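Local coordinates for protein intracellular serine protease (Bacillus licheniformis, PDB 4ZOQ) that probably cleaves peptide bonds as a subtilisin-like serine endopeptidase, the lanthipeptide protease LicP, in a sequence-specific way, at residues Asp14-Leu19 / Asn264-Tyr269; Asp57-Lys62 / Tyr250-Asp255; Ala91-Ile96 / Val246-Pro251. All blocks are in the same frame, centred on the assembly; numbering follows the deposited sequence.

Contact 1 of 3, residues Asp14-Leu19 / Asn264-Tyr269; sequences DGILEL and NIPKGY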
ATOM      1  N   ASP B  14      13.527 -21.894  -3.128  1.00 44.43           N
ATOM      2  CA  ASP B  14      14.149 -22.934  -3.952  1.00 46.23           C
ATOM      3  C   ASP B  14      14.942 -23.963  -3.123  1.00 51.45           C
ATOM      4  O   ASP B  14      15.881 -24.589  -3.623  1.00 52.05           O
ATOM      5  CB  ASP B  14      15.059 -22.275  -4.994  1.00 44.67           C
ATOM      6  CG  ASP B  14      15.351 -23.174  -6.170  1.00 55.17           C
ATOM      7  OD1 ASP B  14      14.668 -24.216  -6.320  1.00 56.85           O
ATOM      8  OD2 ASP B  14      16.257 -22.828  -6.962  1.00 58.35           O
ATOM      9  N   GLY B  15      14.569 -24.141  -1.859  1.00 48.97           N
ATOM     10  CA  GLY B  15      15.274 -25.077  -1.000  1.00 45.90           C
ATOM     11  C   GLY B  15      16.631 -24.582  -0.497  1.00 43.91           C
ATOM     12  O   GLY B  15      17.280 -25.254   0.292  1.00 43.55           O
ATOM     13  N   ILE B  16      17.074 -23.415  -0.949  1.00 43.30           N
ATOM     14  CA  ILE B  16      18.372 -22.889  -0.522  1.00 42.52           C
ATOM     15  C   ILE B  16      18.266 -22.316   0.884  1.00 42.65           C
ATOM     16  O   ILE B  16      17.688 -21.251   1.096  1.00 45.39           O
ATOM     17  CB  ILE B  16      18.913 -21.786  -1.463  1.00 42.44           C
ATOM     18  CG1 ILE B  16      18.931 -22.265  -2.918  1.00 41.05           C
ATOM     19  CG2 ILE B  16      20.290 -21.330  -0.997  1.00 36.55           C
ATOM     20  CD1 ILE B  16      19.032 -21.137  -3.945  1.00 36.51           C
ATOM     21  N   LEU B  17      18.872 -23.013   1.831  1.00 41.79           N
ATOM     22  CA  LEU B  17      18.724 -22.725   3.245  1.00 44.51           C
ATOM     23  C   LEU B  17      19.408 -21.387   3.627  1.00 44.33           C
ATOM     24  O   LEU B  17      19.015 -20.731   4.596  1.00 48.07           O
ATOM     25  CB  LEU B  17      19.310 -23.889   4.042  1.00 42.58           C
ATOM     26  CG  LEU B  17      18.997 -24.018   5.518  1.00 54.74           C
ATOM     27  CD1 LEU B  17      17.633 -24.714   5.644  1.00 47.81           C
ATOM     28  CD2 LEU B  17      20.090 -24.815   6.214  1.00 56.21           C
ATOM     29  N   GLU B  18      20.349 -20.931   2.808  1.00 38.71           N
ATOM     30  CA  GLU B  18      21.099 -19.713   3.107  1.00 41.89           C
ATOM     31  C   GLU B  18      20.303 -18.427   2.853  1.00 41.44           C
ATOM     32  O   GLU B  18      20.618 -17.373   3.405  1.00 41.01           O
ATOM     33  CB  GLU B  18      22.379 -19.708   2.243  1.00 44.37           C
ATOM     34  CG  GLU B  18      23.106 -18.355   2.021  1.00 47.23           C
ATOM     35  CD  GLU B  18      23.606 -17.685   3.292  1.00 64.35           C
ATOM     36  OE1 GLU B  18      23.864 -18.391   4.297  1.00 67.96           O
ATOM     37  OE2 GLU B  18      23.745 -16.437   3.273  1.00 58.55           O
ATOM     38  N   LEU B  19      19.188 -18.541   2.147  1.00 37.90           N
ATOM     39  CA  LEU B  19      18.370 -17.370   1.880  1.00 39.02           C
ATOM     40  C   LEU B  19      17.636 -16.885   3.139  1.00 37.98           C
ATOM     41  O   LEU B  19      17.114 -15.778   3.164  1.00 31.71           O
ATOM     42  CB  LEU B  19      17.383 -17.661   0.766  1.00 37.53           C
ATOM     43  CG  LEU B  19      18.050 -17.984  -0.569  1.00 38.48           C
ATOM     44  CD1 LEU B  19      16.988 -18.062  -1.649  1.00 38.19           C
ATOM     45  CD2 LEU B  19      19.135 -16.985  -0.920  1.00 38.54           C
ATOM     46  N   ASN B 264      23.895 -15.573  -5.331  1.00 42.32           N
ATOM     47  CA  ASN B 264      23.184 -16.792  -5.741  1.00 39.32           C
ATOM     48  C   ASN B 264      21.726 -16.852  -5.338  1.00 39.87           C
ATOM     49  O   ASN B 264      21.182 -17.918  -5.062  1.00 38.72           O
ATOM     50  CB  ASN B 264      23.915 -18.005  -5.187  1.00 41.12           C
ATOM     51  CG  ASN B 264      25.322 -18.106  -5.726  1.00 45.30           C
ATOM     52  OD1 ASN B 264      26.295 -18.105  -4.971  1.00 51.59           O
ATOM     53  ND2 ASN B 264      25.439 -18.185  -7.048  1.00 43.26           N
ATOM     54  N   ILE B 265      21.083 -15.695  -5.362  1.00 39.49           N
ATOM     55  CA  ILE B 265      19.655 -15.629  -5.195  1.00 38.36           C
ATOM     56  C   ILE B 265      19.011 -16.016  -6.508  1.00 34.21           C
ATOM     57  O   ILE B 265      19.119 -15.270  -7.481  1.00 33.93           O
ATOM     58  CB  ILE B 265      19.183 -14.204  -4.837  1.00 38.40           C
ATOM     59  CG1 ILE B 265      20.139 -13.514  -3.850  1.00 39.46           C
ATOM     60  CG2 ILE B 265      17.706 -14.223  -4.454  1.00 32.17           C
ATOM     61  CD1 ILE B 265      19.909 -13.831  -2.394  1.00 39.24           C
ATOM     62  N   PRO B 266      18.269 -17.128  -6.528  1.00 35.36           N
ATOM     63  CA  PRO B 266      17.658 -17.587  -7.779  1.00 40.59           C
ATOM     64  C   PRO B 266      16.517 -16.659  -8.191  1.00 42.91           C
ATOM     65  O   PRO B 266      16.064 -15.856  -7.373  1.00 40.55           O
ATOM     66  CB  PRO B 266      17.142 -18.982  -7.423  1.00 37.70           C
ATOM     67  CG  PRO B 266      16.838 -18.887  -6.004  1.00 40.44           C
ATOM     68  CD  PRO B 266      17.845 -17.948  -5.385  1.00 36.88           C
ATOM     69  N   LYS B 267      16.071 -16.735  -9.439  1.00 42.71           N
ATOM     70  CA  LYS B 267      14.958 -15.907  -9.858  1.00 40.44           C
ATOM     71  C   LYS B 267      13.707 -16.211  -9.066  1.00 42.13           C
ATOM     72  O   LYS B 267      13.531 -17.320  -8.579  1.00 37.81           O
ATOM     73  CB  LYS B 267      14.686 -16.034 -11.344  1.00 47.30           C
ATOM     74  CG  LYS B 267      15.727 -15.313 -12.204  1.00 55.32           C
ATOM     75  CD  LYS B 267      15.456 -15.580 -13.696  1.00 60.16           C
ATOM     76  CE  LYS B 267      16.354 -16.662 -14.267  1.00 64.28           C
ATOM     77  NZ  LYS B 267      15.946 -16.956 -15.673  1.00 69.61           N
ATOM     78  N   GLY B 268      12.868 -15.191  -8.886  1.00 43.35           N
ATOM     79  CA  GLY B 268      11.711 -15.328  -8.027  1.00 38.16           C
ATOM     80  C   GLY B 268      11.926 -14.590  -6.721  1.00 37.97           C
ATOM     81  O   GLY B 268      10.996 -14.475  -5.921  1.00 37.05           O
ATOM     82  N   TYR B 269      13.173 -14.176  -6.468  1.00 35.69           N
ATOM     83  CA  TYR B 269      13.517 -13.399  -5.281  1.00 32.06           C
ATOM     84  C   TYR B 269      14.492 -12.302  -5.636  1.00 36.66           C
ATOM     85  O   TYR B 269      15.246 -12.426  -6.609  1.00 33.67           O
ATOM     86  CB  TYR B 269      14.101 -14.284  -4.167  1.00 29.62           C
ATOM     87  CG  TYR B 269      13.212 -15.457  -3.845  1.00 33.57           C
ATOM     88  CD1 TYR B 269      12.060 -15.294  -3.070  1.00 31.44           C
ATOM     89  CD2 TYR B 269      13.509 -16.729  -4.322  1.00 34.61           C
ATOM     90  CE1 TYR B 269      11.221 -16.364  -2.795  1.00 31.91           C
ATOM     91  CE2 TYR B 269      12.683 -17.811  -4.036  1.00 34.82           C
ATOM     92  CZ  TYR B 269      11.539 -17.620  -3.273  1.00 34.09           C
ATOM     93  OH  TYR B 269      10.723 -18.692  -2.982  1.00 39.81           O
TER
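Pro266, the first residue of a type II beta turn that runs to Tyr269, is the centre of an apolar patch made with Ile16 and Leu19, with the CB of Asp14 at its margin. Pro266 CD takes Ile16 CD1 at 3.7 Å and Leu19 CD1 at 3.8 Å, both side chains meeting the proline tip to tip. Ile16 CD1 is almost as near to Pro266 CG, which also lies 4.0 Å from Asp14 CB. Ile16 reaches the ring because its CG1 carries CD1 outward in an extended chain (chi2 162°). The second methyl of Leu19 serves another partner: CD2 lies 3.6 Å from Ile265 CD1, and these two side chains cross obliquely. All these approaches are between carbons, and together the segments bury 255 Å², a modest area that fits a partly exposed contact. The hydroxyl of Tyr269 is engaged by Asp60 and by Leu13 N, the latter just before Asp14, so the ring stands next to the chain entering 14-19. Asn256 ND2 bonds to both Ile265 O and Tyr269 O, tying the residue before the turn to its last residue. The turn itself is lightly closed, with a weak bond of 3.5 Å from Tyr269 N to Pro266 O, and Gly268 holds its positive phi of 106°. Upstream, Asn264 is the C-prime residue of the Schellman motif that ends helix 258-262. Helix end and proline-led type II turn thus lead into strand 269-272, one partner of the two-stranded antiparallel sheet in this subtilisin-like fold.

Contact 2 of 3, residues Asp57-Lys62 / Tyr250-Asp255; sequences DHPDLK and YPKGKD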
ATOM      1  N   ASP B  57       1.427 -16.375 -10.966  1.00 45.75           N
ATOM      2  CA  ASP B  57       1.774 -17.769 -10.804  1.00 48.90           C
ATOM      3  C   ASP B  57       3.116 -17.963 -10.063  1.00 48.28           C
ATOM      4  O   ASP B  57       3.729 -19.039 -10.136  1.00 48.65           O
ATOM      5  CB  ASP B  57       1.815 -18.433 -12.191  1.00 52.47           C
ATOM      6  CG  ASP B  57       1.593 -19.931 -12.131  1.00 62.58           C
ATOM      7  OD1 ASP B  57       0.770 -20.375 -11.288  1.00 60.86           O
ATOM      8  OD2 ASP B  57       2.246 -20.666 -12.907  1.00 70.98           O
ATOM      9  N   HIS B  58       3.543 -16.953  -9.316  1.00 42.14           N
ATOM     10  CA  HIS B  58       4.720 -17.076  -8.456  1.00 43.47           C
ATOM     11  C   HIS B  58       4.468 -18.194  -7.446  1.00 41.25           C
ATOM     12  O   HIS B  58       3.407 -18.230  -6.822  1.00 42.31           O
ATOM     13  CB  HIS B  58       5.046 -15.749  -7.745  1.00 39.25           C
ATOM     14  CG  HIS B  58       6.394 -15.727  -7.081  1.00 41.10           C
ATOM     15  ND1 HIS B  58       6.674 -16.434  -5.926  1.00 36.87           N
ATOM     16  CD2 HIS B  58       7.544 -15.100  -7.424  1.00 38.67           C
ATOM     17  CE1 HIS B  58       7.933 -16.234  -5.582  1.00 33.31           C
ATOM     18  NE2 HIS B  58       8.483 -15.427  -6.473  1.00 39.93           N
ATOM     19  N   PRO B  59       5.425 -19.129  -7.312  1.00 39.96           N
ATOM     20  CA  PRO B  59       5.257 -20.314  -6.450  1.00 43.05           C
ATOM     21  C   PRO B  59       4.798 -19.963  -5.042  1.00 41.99           C
ATOM     22  O   PRO B  59       3.979 -20.669  -4.446  1.00 38.38           O
ATOM     23  CB  PRO B  59       6.672 -20.929  -6.400  1.00 35.10           C
ATOM     24  CG  PRO B  59       7.362 -20.401  -7.594  1.00 40.05           C
ATOM     25  CD  PRO B  59       6.782 -19.045  -7.883  1.00 41.92           C
ATOM     26  N   ASP B  60       5.290 -18.843  -4.527  1.00 40.56           N
ATOM     27  CA  ASP B  60       4.948 -18.453  -3.170  1.00 36.53           C
ATOM     28  C   ASP B  60       3.607 -17.737  -3.075  1.00 35.20           C
ATOM     29  O   ASP B  60       2.961 -17.772  -2.031  1.00 34.60           O
ATOM     30  CB  ASP B  60       6.059 -17.580  -2.602  1.00 35.25           C
ATOM     31  CG  ASP B  60       7.369 -18.318  -2.493  1.00 35.77           C
ATOM     32  OD1 ASP B  60       7.351 -19.539  -2.199  1.00 39.25           O
ATOM     33  OD2 ASP B  60       8.418 -17.681  -2.701  1.00 34.20           O
ATOM     34  N   LEU B  61       3.159 -17.120  -4.165  1.00 38.89           N
ATOM     35  CA  LEU B  61       1.975 -16.253  -4.086  1.00 38.85           C
ATOM     36  C   LEU B  61       0.712 -16.881  -4.703  1.00 40.22           C
ATOM     37  O   LEU B  61      -0.394 -16.530  -4.311  1.00 42.16           O
ATOM     38  CB  LEU B  61       2.260 -14.911  -4.776  1.00 36.20           C
ATOM     39  CG  LEU B  61       3.546 -14.237  -4.296  1.00 35.44           C
ATOM     40  CD1 LEU B  61       3.843 -12.918  -5.050  1.00 32.95           C
ATOM     41  CD2 LEU B  61       3.540 -14.046  -2.776  1.00 31.02           C
ATOM     42  N   LYS B  62       0.860 -17.817  -5.643  1.00 42.64           N
ATOM     43  CA  LYS B  62      -0.308 -18.331  -6.376  1.00 41.95           C
ATOM     44  C   LYS B  62      -1.395 -18.953  -5.472  1.00 42.13           C
ATOM     45  O   LYS B  62      -2.570 -18.786  -5.757  1.00 51.01           O
ATOM     46  CB  LYS B  62       0.119 -19.321  -7.470  1.00 45.06           C
ATOM     47  CG  LYS B  62       0.808 -20.580  -6.989  1.00 45.55           C
ATOM     48  CD  LYS B  62       1.241 -21.421  -8.185  1.00 57.95           C
ATOM     49  CE  LYS B  62       1.949 -22.722  -7.771  1.00 55.47           C
ATOM     50  NZ  LYS B  62       0.976 -23.808  -7.440  1.00 63.80           N
ATOM     51  N   TYR B 250      10.024 -11.772  -6.300  1.00 36.27           N
ATOM     52  CA  TYR B 250      10.233 -11.012  -7.522  1.00 36.81           C
ATOM     53  C   TYR B 250       9.685 -11.885  -8.658  1.00 38.11           C
ATOM     54  O   TYR B 250       9.723 -13.122  -8.538  1.00 36.54           O
ATOM     55  CB  TYR B 250      11.717 -10.685  -7.676  1.00 38.16           C
ATOM     56  CG  TYR B 250      12.020  -9.518  -8.592  1.00 40.71           C
ATOM     57  CD1 TYR B 250      11.609  -8.221  -8.265  1.00 34.43           C
ATOM     58  CD2 TYR B 250      12.769  -9.705  -9.752  1.00 38.55           C
ATOM     59  CE1 TYR B 250      11.893  -7.149  -9.094  1.00 34.75           C
ATOM     60  CE2 TYR B 250      13.069  -8.642 -10.583  1.00 43.26           C
ATOM     61  CZ  TYR B 250      12.631  -7.366 -10.246  1.00 41.52           C
ATOM     62  OH  TYR B 250      12.931  -6.326 -11.071  1.00 39.05           O
ATOM     63  N   PRO B 251       9.090 -11.261  -9.702  1.00 39.11           N
ATOM     64  CA  PRO B 251       8.451 -12.051 -10.768  1.00 39.48           C
ATOM     65  C   PRO B 251       9.392 -13.141 -11.290  1.00 39.96           C
ATOM     66  O   PRO B 251      10.512 -12.865 -11.707  1.00 35.99           O
ATOM     67  CB  PRO B 251       8.141 -11.011 -11.838  1.00 42.02           C
ATOM     68  CG  PRO B 251       7.989  -9.721 -11.085  1.00 37.43           C
ATOM     69  CD  PRO B 251       9.009  -9.809  -9.972  1.00 38.35           C
ATOM     70  N   LYS B 252       8.942 -14.384 -11.221  1.00 41.68           N
ATOM     71  CA  LYS B 252       9.843 -15.503 -11.422  1.00 45.45           C
ATOM     72  C   LYS B 252      10.426 -15.519 -12.841  1.00 45.00           C
ATOM     73  O   LYS B 252      11.546 -15.980 -13.057  1.00 46.03           O
ATOM     74  CB  LYS B 252       9.122 -16.816 -11.125  1.00 47.52           C
ATOM     75  CG  LYS B 252       8.667 -17.532 -12.362  1.00 63.19           C
ATOM     76  CD  LYS B 252       7.619 -18.597 -12.098  1.00 62.41           C
ATOM     77  CE  LYS B 252       6.247 -17.992 -11.922  1.00 59.49           C
ATOM     78  NZ  LYS B 252       5.305 -19.077 -11.551  1.00 67.93           N
ATOM     79  N   GLY B 253       9.690 -14.990 -13.808  1.00 48.01           N
ATOM     80  CA  GLY B 253      10.183 -15.001 -15.168  1.00 48.03           C
ATOM     81  C   GLY B 253      10.954 -13.751 -15.519  1.00 52.67           C
ATOM     82  O   GLY B 253      11.214 -13.494 -16.689  1.00 57.40           O
ATOM     83  N   LYS B 254      11.332 -12.974 -14.509  1.00 49.14           N
ATOM     84  CA  LYS B 254      12.031 -11.716 -14.732  1.00 46.42           C
ATOM     85  C   LYS B 254      13.439 -11.876 -14.182  1.00 45.53           C
ATOM     86  O   LYS B 254      13.619 -12.536 -13.172  1.00 50.69           O
ATOM     87  CB  LYS B 254      11.261 -10.560 -14.071  1.00 47.53           C
ATOM     88  CG  LYS B 254      11.688  -9.170 -14.505  1.00 47.70           C
ATOM     89  CD  LYS B 254      11.041  -8.061 -13.678  1.00 46.66           C
ATOM     90  CE  LYS B 254      11.643  -6.694 -14.038  1.00 43.32           C
ATOM     91  NZ  LYS B 254      10.903  -6.020 -15.134  1.00 51.00           N
ATOM     92  N   ASP B 255      14.448 -11.333 -14.858  1.00 50.39           N
ATOM     93  CA  ASP B 255      15.825 -11.421 -14.345  1.00 50.36           C
ATOM     94  C   ASP B 255      15.975 -10.554 -13.102  1.00 44.78           C
ATOM     95  O   ASP B 255      15.507  -9.416 -13.087  1.00 46.11           O
ATOM     96  CB  ASP B 255      16.853 -10.963 -15.387  1.00 48.66           C
ATOM     97  CG  ASP B 255      17.031 -11.942 -16.543  1.00 61.55           C
ATOM     98  OD1 ASP B 255      16.819 -13.180 -16.399  1.00 60.83           O
ATOM     99  OD2 ASP B 255      17.439 -11.450 -17.614  1.00 64.97           O
TER
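With CG of His58 anti to the backbone N (chi1 -168°) and the ring rotated to chi2 -72°, the CD2 edge of the imidazole faces the carbonyl of Tyr250. CD2 lies 3.1 Å from Tyr250 O, which sits near the ring plane. The contact joins the loop that follows strand 46-51, bearer of the predicted charge-relay Asp51 in this subtilase fold, to Tyr250 and the type I beta turn from Pro251 to Lys254 that follows it. Both ring nitrogens of His58 have partners. ND1 accepts from Asp60 N at 3.1 Å, with an N-H...N angle of 157° and the donor close to the ring plane; NE2 is taken up by Gly268. This pattern is consistent with a neutral ring protonated at NE2, although the proton itself is not seen. Pro59 CD covers one face, 3.2 Å above the plane and displaced toward the rim, so the ring is fixed at its edge and on a face. Lys252 comes over from the turn, its CB 4.4 Å from His58 CD2, and the bend at chi3 brings CE to 3.3 Å from Asp57 O. Beyond CE the evidence weakens: the salt bridge from Lys252 NZ to Asp57 OD2 is long, and NZ is modelled too close to its neighbours, so the placement of the ammonium is doubtful. The backbone of the turn is held more securely, since Lys252 N bonds to Asp55 OD2. Within 57-62, one acceptor gathers the loop: His58 O takes Leu61 N at 2.9 Å and Lys62 N at 2.8 Å.

Contact 3 of 3, residues Ala91-Ile96 / Val246-Pro251; sequences AGMINI and VLTTYP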
ATOM      1  N   ALA B  91       3.505  -7.701  -2.500  1.00 33.73           N
ATOM      2  CA  ALA B  91       2.708  -8.894  -2.188  1.00 32.74           C
ATOM      3  C   ALA B  91       3.438  -9.889  -1.265  1.00 30.39           C
ATOM      4  O   ALA B  91       2.845 -10.468  -0.355  1.00 31.02           O
ATOM      5  CB  ALA B  91       2.307  -9.587  -3.489  1.00 31.19           C
ATOM      6  N   GLY B  92       4.720 -10.119  -1.533  1.00 30.63           N
ATOM      7  CA  GLY B  92       5.491 -11.036  -0.731  1.00 29.30           C
ATOM      8  C   GLY B  92       5.578 -10.597   0.715  1.00 29.00           C
ATOM      9  O   GLY B  92       5.596 -11.443   1.610  1.00 31.03           O
ATOM     10  N   MET B  93       5.565  -9.294   0.975  1.00 27.70           N
ATOM     11  CA  MET B  93       5.686  -8.886   2.361  1.00 26.52           C
ATOM     12  C   MET B  93       4.391  -9.161   3.116  1.00 30.36           C
ATOM     13  O   MET B  93       4.432  -9.504   4.305  1.00 32.88           O
ATOM     14  CB  MET B  93       6.072  -7.423   2.487  1.00 26.77           C
ATOM     15  CG  MET B  93       7.399  -7.087   1.865  1.00 27.33           C
ATOM     16  SD  MET B  93       8.658  -8.307   2.200  1.00 28.69           S
ATOM     17  CE  MET B  93      10.131  -7.245   2.286  1.00 29.87           C
ATOM     18  N   ILE B  94       3.245  -9.033   2.450  1.00 27.54           N
ATOM     19  CA  ILE B  94       2.003  -9.451   3.068  1.00 28.76           C
ATOM     20  C   ILE B  94       2.053 -10.952   3.298  1.00 30.50           C
ATOM     21  O   ILE B  94       1.677 -11.452   4.363  1.00 28.52           O
ATOM     22  CB  ILE B  94       0.766  -9.175   2.188  1.00 34.80           C
ATOM     23  CG1 ILE B  94       0.518  -7.688   1.970  1.00 32.75           C
ATOM     24  CG2 ILE B  94      -0.477  -9.871   2.763  1.00 32.03           C
ATOM     25  CD1 ILE B  94      -0.239  -7.448   0.694  1.00 30.79           C
ATOM     26  N   ASN B  95       2.485 -11.677   2.265  1.00 29.73           N
ATOM     27  CA  ASN B  95       2.449 -13.134   2.316  1.00 28.80           C
ATOM     28  C   ASN B  95       3.355 -13.775   3.375  1.00 30.27           C
ATOM     29  O   ASN B  95       2.942 -14.708   4.056  1.00 28.47           O
ATOM     30  CB  ASN B  95       2.805 -13.713   0.954  1.00 30.76           C
ATOM     31  CG  ASN B  95       2.718 -15.213   0.934  1.00 29.55           C
ATOM     32  OD1 ASN B  95       1.636 -15.779   1.057  1.00 31.89           O
ATOM     33  ND2 ASN B  95       3.860 -15.870   0.831  1.00 32.23           N
ATOM     34  N   ILE B  96       4.585 -13.277   3.517  1.00 28.03           N
ATOM     35  CA  ILE B  96       5.549 -13.917   4.413  1.00 28.20           C
ATOM     36  C   ILE B  96       5.069 -13.850   5.873  1.00 31.26           C
ATOM     37  O   ILE B  96       5.343 -14.759   6.647  1.00 33.47           O
ATOM     38  CB  ILE B  96       6.966 -13.303   4.267  1.00 27.34           C
ATOM     39  CG1 ILE B  96       8.000 -14.213   4.906  1.00 26.98           C
ATOM     40  CG2 ILE B  96       7.053 -11.880   4.811  1.00 26.80           C
ATOM     41  CD1 ILE B  96       8.134 -15.581   4.252  1.00 28.62           C
ATOM     42  N   VAL B 246      16.474  -6.499   2.503  1.00 27.07           N
ATOM     43  CA  VAL B 246      15.446  -7.485   2.794  1.00 25.67           C
ATOM     44  C   VAL B 246      15.112  -8.289   1.547  1.00 29.94           C
ATOM     45  O   VAL B 246      15.137  -7.757   0.430  1.00 28.50           O
ATOM     46  CB  VAL B 246      14.153  -6.828   3.388  1.00 26.39           C
ATOM     47  CG1 VAL B 246      14.487  -6.162   4.717  1.00 27.24           C
ATOM     48  CG2 VAL B 246      13.482  -5.827   2.421  1.00 24.10           C
ATOM     49  N   LEU B 247      14.828  -9.579   1.721  1.00 28.89           N
ATOM     50  CA  LEU B 247      14.444 -10.392   0.574  1.00 28.59           C
ATOM     51  C   LEU B 247      13.004 -10.075   0.150  1.00 30.15           C
ATOM     52  O   LEU B 247      12.134  -9.832   0.984  1.00 30.19           O
ATOM     53  CB  LEU B 247      14.602 -11.890   0.869  1.00 28.55           C
ATOM     54  CG  LEU B 247      14.754 -12.775  -0.381  1.00 29.50           C
ATOM     55  CD1 LEU B 247      16.046 -12.425  -1.088  1.00 27.87           C
ATOM     56  CD2 LEU B 247      14.720 -14.257  -0.062  1.00 29.24           C
ATOM     57  N   THR B 248      12.770 -10.104  -1.154  1.00 30.34           N
ATOM     58  CA  THR B 248      11.442  -9.924  -1.741  1.00 29.84           C
ATOM     59  C   THR B 248      11.131 -11.043  -2.736  1.00 32.35           C
ATOM     60  O   THR B 248      12.029 -11.605  -3.397  1.00 30.86           O
ATOM     61  CB  THR B 248      11.347  -8.584  -2.503  1.00 31.10           C
ATOM     62  OG1 THR B 248      12.324  -8.558  -3.568  1.00 29.80           O
ATOM     63  CG2 THR B 248      11.610  -7.424  -1.586  1.00 28.81           C
ATOM     64  N   THR B 249       9.854 -11.339  -2.886  1.00 34.08           N
ATOM     65  CA  THR B 249       9.435 -12.155  -4.012  1.00 30.98           C
ATOM     66  C   THR B 249       9.455 -11.249  -5.225  1.00 33.05           C
ATOM     67  O   THR B 249       8.986 -10.110  -5.190  1.00 32.54           O
ATOM     68  CB  THR B 249       8.058 -12.785  -3.807  1.00 31.74           C
ATOM     69  OG1 THR B 249       7.162 -11.785  -3.321  1.00 33.21           O
ATOM     70  CG2 THR B 249       8.118 -13.900  -2.778  1.00 30.40           C
ATOM     71  N   TYR B 250      10.024 -11.772  -6.300  1.00 36.27           N
ATOM     72  CA  TYR B 250      10.233 -11.012  -7.522  1.00 36.81           C
ATOM     73  C   TYR B 250       9.685 -11.885  -8.658  1.00 38.11           C
ATOM     74  O   TYR B 250       9.723 -13.122  -8.538  1.00 36.54           O
ATOM     75  CB  TYR B 250      11.717 -10.685  -7.676  1.00 38.16           C
ATOM     76  CG  TYR B 250      12.020  -9.518  -8.592  1.00 40.71           C
ATOM     77  CD1 TYR B 250      11.609  -8.221  -8.265  1.00 34.43           C
ATOM     78  CD2 TYR B 250      12.769  -9.705  -9.752  1.00 38.55           C
ATOM     79  CE1 TYR B 250      11.893  -7.149  -9.094  1.00 34.75           C
ATOM     80  CE2 TYR B 250      13.069  -8.642 -10.583  1.00 43.26           C
ATOM     81  CZ  TYR B 250      12.631  -7.366 -10.246  1.00 41.52           C
ATOM     82  OH  TYR B 250      12.931  -6.326 -11.071  1.00 39.05           O
ATOM     83  N   PRO B 251       9.090 -11.261  -9.702  1.00 39.11           N
ATOM     84  CA  PRO B 251       8.451 -12.051 -10.768  1.00 39.48           C
ATOM     85  C   PRO B 251       9.392 -13.141 -11.290  1.00 39.96           C
ATOM     86  O   PRO B 251      10.512 -12.865 -11.707  1.00 35.99           O
ATOM     87  CB  PRO B 251       8.141 -11.011 -11.838  1.00 42.02           C
ATOM     88  CG  PRO B 251       7.989  -9.721 -11.085  1.00 37.43           C
ATOM     89  CD  PRO B 251       9.009  -9.809  -9.972  1.00 38.35           C
TER
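Met93 CE and the bare CA of Gly92 make the first shell between helix 91-96 and strand 246-249. The methionine methyl lies 3.6 Å from Val246 CG2. It comes equally close to Leu247 O, and Thr248 CG2 is a little farther off, so one terminal carbon touches three successive residues of the strand. Its chain gets there by bending at chi2 (-42°) and again at chi3. Gly92 meets the strand without a side chain, and this lets Thr249 OG1 come within 3.2 Å of Gly92 CA; the CA-CA separation of Gly92 and Thr249 is 5.3 Å, the shortest between the two segments. Gly92 N is also near OG1, but the angle is poor and no bond forms. The hydroxyl instead bonds to Thr88 O, one turn back along the same helix, which holds OG1 on the helix side, next to Gly92. In the next shell, Thr248 OG1 bonds to Ser270 O and to Gln89 NE2, linking strand 269-272, strand 246-249 and the helix. Phe25 of helix 24-30 and Pro280 of helix 275-297 pack on Met93, while Leu277 and Trp24 pack on Val246. All the touching residues are buried. The axes of the helix and strand segments approach to 7.3 Å with their directions 103° apart, nearly perpendicular. A helix that begins with the predicted charge-relay histidine, His86, laid across strand 246-249, which pairs with the strand 269-272 that leads to the serine-bearing helix 275-297, is an arrangement of the subtilisin-like fold.

The three contacts meet around strand 246-249 and the turn that leads to strand 269-272. Contact 1 joins contact 2 through two probable hydrogen bonds, Tyr269 OH to Asp60 OD2 at 2.5 Å and Gly268 O to His58 NE2 at 2.7 Å. The same Gly268 O lies 2.9 Å from Tyr250 N, a residue shared by contacts 2 and 3, whose centres are about 10 Å apart. Thr249 CG2 packs 3.7 Å from His58 CE1. Side chain to side chain, Tyr250 is about 7 Å from His86 and Met93 about 8 Å from Ser276, both predicted charge-relay residues; contact 1 lies away from them.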